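Long-range contact in interleukin-2 receptor subunit beta (Mus musculus, PDB 6DG5), which serves as a signalling subunit of the interleukin-2 and interleukin-15 receptors, probably passing the mitogenic signal of interleukin-2 into the cell: residues E180-V185 / S199-F204. Sequence-based numbering, arbitrary orientation.
Sequences EVQVRV and SQPLTF. With MAN (alpha-D-mannopyranose), chain E.
The Q182 side chain runs alongside P201, the two reaching off their strands in the same direction, and its amide meets the backbone two residues before the proline. NE2 of Q182 donates to O of S199 (2.9 Å), arriving nearly along the C=O axis although the acceptor is tilted 26° from the amide plane. CG stands anti to the carbonyl carbon and the chain runs extended beyond it, carrying the amide past the backbone of S199. OE1 bonds to R145, so both ends of the amide are held. S199, the last residue of the WSXWS motif, grips V183 twice: its N donates to V183 O (2.7 Å), and its OG accepts a hydrogen bond from V183 N at 2.8 Å, nearly straight (164°). With chi1 at 63°, OG is flanked by the backbone N and C and takes the N-H that a backbone carbonyl would probably take if regular pairing ran on to here. That pairing begins further along, where V181 and L202 form an antiparallel hydrogen-bonded pair, L202 N to V181 O at 2.9 Å and V181 N to L202 O at 3.1 Å. On the face bearing E180 and T203, the extended E180 passes T203 OG1 with its CG at 3.5 Å and flanks P201, while its OE1 salt-bridges R147. On the other face, CG2 of V181 meets the F204 ring edge-on, 3.6 Å from CE1. A mannose of an N-linked glycan borders Q182, Q200 and P201 and is hydrogen-bonded to W198 O. R184 makes a cation-pi contact with W195 of the same motif, which appears necessary for proper folding. In this C-terminal fibronectin type III domain, strand 178-187 runs between strands 140-148 and 202-205, the latter at the sheet edge, and V183, L202 and F204 pack across the sandwich on strands 111-118 and 123-128.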
loop_
_atom_site.group_PDB
_atom_site.type_symbol
_atom_site.label_atom_id
_atom_site.label_comp_id
_atom_site.label_asym_id
_atom_site.label_seq_id
_atom_site.Cartn_x
_atom_site.Cartn_y
_atom_site.Cartn_z
ATOM N N GLU B 180 -11.129 26.775 14.182
ATOM C CA GLU B 180 -11.577 26.300 12.880
ATOM C C GLU B 180 -10.485 25.421 12.289
ATOM O O GLU B 180 -9.298 25.746 12.386
ATOM C CB GLU B 180 -11.899 27.471 11.940
ATOM C CG GLU B 180 -13.139 27.271 11.075
ATOM C CD GLU B 180 -13.574 28.549 10.371
ATOM O OE1 GLU B 180 -13.008 29.621 10.676
ATOM O OE2 GLU B 180 -14.481 28.481 9.513
ATOM N N VAL B 181 -10.884 24.303 11.686
ATOM C CA VAL B 181 -9.944 23.278 11.243
ATOM C C VAL B 181 -10.300 22.821 9.834
ATOM O O VAL B 181 -11.473 22.586 9.524
ATOM C CB VAL B 181 -9.928 22.078 12.218
ATOM C CG1 VAL B 181 -9.320 20.853 11.556
ATOM C CG2 VAL B 181 -9.149 22.433 13.472
ATOM N N GLN B 182 -9.280 22.697 8.984
ATOM C CA GLN B 182 -9.405 22.115 7.658
ATOM C C GLN B 182 -8.359 21.023 7.494
ATOM O O GLN B 182 -7.249 21.130 8.021
ATOM C CB GLN B 182 -9.216 23.159 6.553
ATOM C CG GLN B 182 -10.320 24.193 6.457
ATOM C CD GLN B 182 -10.127 25.126 5.276
ATOM O OE1 GLN B 182 -9.130 25.844 5.193
ATOM N NE2 GLN B 182 -11.076 25.109 4.347
ATOM N N VAL B 183 -8.716 19.973 6.751
ATOM C CA VAL B 183 -7.836 18.834 6.512
ATOM C C VAL B 183 -7.740 18.586 5.013
ATOM O O VAL B 183 -8.642 18.942 4.249
ATOM C CB VAL B 183 -8.329 17.566 7.249
ATOM C CG1 VAL B 183 -7.198 16.570 7.416
ATOM C CG2 VAL B 183 -8.929 17.926 8.602
ATOM N N ARG B 184 -6.627 17.986 4.592
ATOM C CA ARG B 184 -6.434 17.605 3.200
ATOM C C ARG B 184 -5.608 16.325 3.138
ATOM O O ARG B 184 -4.968 15.929 4.116
ATOM C CB ARG B 184 -5.768 18.726 2.393
ATOM C CG ARG B 184 -4.440 19.202 2.944
ATOM C CD ARG B 184 -3.900 20.343 2.102
ATOM N NE ARG B 184 -2.525 20.688 2.446
ATOM C CZ ARG B 184 -1.789 21.565 1.769
ATOM N NH1 ARG B 184 -2.300 22.180 0.711
ATOM N NH2 ARG B 184 -0.544 21.822 2.145
ATOM N N VAL B 185 -5.621 15.686 1.965
ATOM C CA VAL B 185 -5.115 14.327 1.806
ATOM C C VAL B 185 -4.241 14.232 0.559
ATOM O O VAL B 185 -4.414 14.984 -0.404
ATOM C CB VAL B 185 -6.285 13.313 1.753
ATOM C CG1 VAL B 185 -7.153 13.547 0.524
ATOM C CG2 VAL B 185 -5.781 11.877 1.798
ATOM N N SER B 199 -10.605 20.612 3.364
ATOM C CA SER B 199 -11.951 20.183 3.702
ATOM C C SER B 199 -12.806 21.376 4.114
ATOM O O SER B 199 -12.300 22.457 4.432
ATOM C CB SER B 199 -11.909 19.163 4.837
ATOM O OG SER B 199 -11.380 19.736 6.021
ATOM N N GLN B 200 -14.119 21.170 4.103
ATOM C CA GLN B 200 -15.030 22.178 4.627
ATOM C C GLN B 200 -14.679 22.444 6.084
ATOM O O GLN B 200 -14.672 21.501 6.891
ATOM C CB GLN B 200 -16.486 21.735 4.504
ATOM C CG GLN B 200 -17.175 22.204 3.234
ATOM C CD GLN B 200 -18.670 21.936 3.249
ATOM O OE1 GLN B 200 -19.347 22.180 4.250
ATOM N NE2 GLN B 200 -19.191 21.424 2.139
ATOM N N PRO B 201 -14.365 23.683 6.457
ATOM C CA PRO B 201 -13.861 23.947 7.809
ATOM C C PRO B 201 -14.864 23.555 8.886
ATOM O O PRO B 201 -16.079 23.677 8.717
ATOM C CB PRO B 201 -13.602 25.458 7.805
ATOM C CG PRO B 201 -14.403 25.990 6.654
ATOM C CD PRO B 201 -14.419 24.901 5.634
ATOM N N LEU B 202 -14.328 23.067 10.000
ATOM C CA LEU B 202 -15.109 22.643 11.154
ATOM C C LEU B 202 -14.845 23.608 12.301
ATOM O O LEU B 202 -13.704 23.733 12.760
ATOM C CB LEU B 202 -14.746 21.215 11.559
ATOM C CG LEU B 202 -15.341 20.691 12.865
ATOM C CD1 LEU B 202 -16.768 20.214 12.654
ATOM C CD2 LEU B 202 -14.474 19.582 13.439
ATOM N N THR B 203 -15.894 24.279 12.765
ATOM C CA THR B 203 -15.784 25.266 13.830
ATOM C C THR B 203 -16.225 24.646 15.149
ATOM O O THR B 203 -17.335 24.113 15.249
ATOM C CB THR B 203 -16.630 26.501 13.517
ATOM O OG1 THR B 203 -16.447 26.870 12.145
ATOM C CG2 THR B 203 -16.218 27.661 14.404
ATOM N N PHE B 204 -15.356 24.716 16.155
ATOM C CA PHE B 204 -15.636 24.145 17.464
ATOM C C PHE B 204 -15.089 25.059 18.550
ATOM O O PHE B 204 -14.130 25.805 18.333
ATOM C CB PHE B 204 -15.038 22.735 17.606
ATOM C CG PHE B 204 -13.539 22.689 17.473
ATOM C CD1 PHE B 204 -12.941 22.624 16.225
ATOM C CD2 PHE B 204 -12.729 22.694 18.597
ATOM C CE1 PHE B 204 -11.564 22.577 16.100
ATOM C CE2 PHE B 204 -11.351 22.646 18.479
ATOM C CZ PHE B 204 -10.769 22.586 17.228
HETATM C C1 MAN E . -16.172 25.112 -0.110
HETATM C C2 MAN E . -15.525 25.939 1.036
HETATM C C3 MAN E . -14.009 25.770 1.015
HETATM C C4 MAN E . -13.624 24.286 1.052
HETATM C C5 MAN E . -14.281 23.542 -0.117
HETATM C C6 MAN E . -14.034 22.042 -0.064
HETATM O O2 MAN E . -15.949 25.472 2.320
HETATM O O3 MAN E . -13.388 26.464 2.093
HETATM O O4 MAN E . -12.210 24.153 0.954
HETATM O O5 MAN E . -15.721 23.752 -0.098
HETATM O O6 MAN E . -14.502 21.464 -1.279
#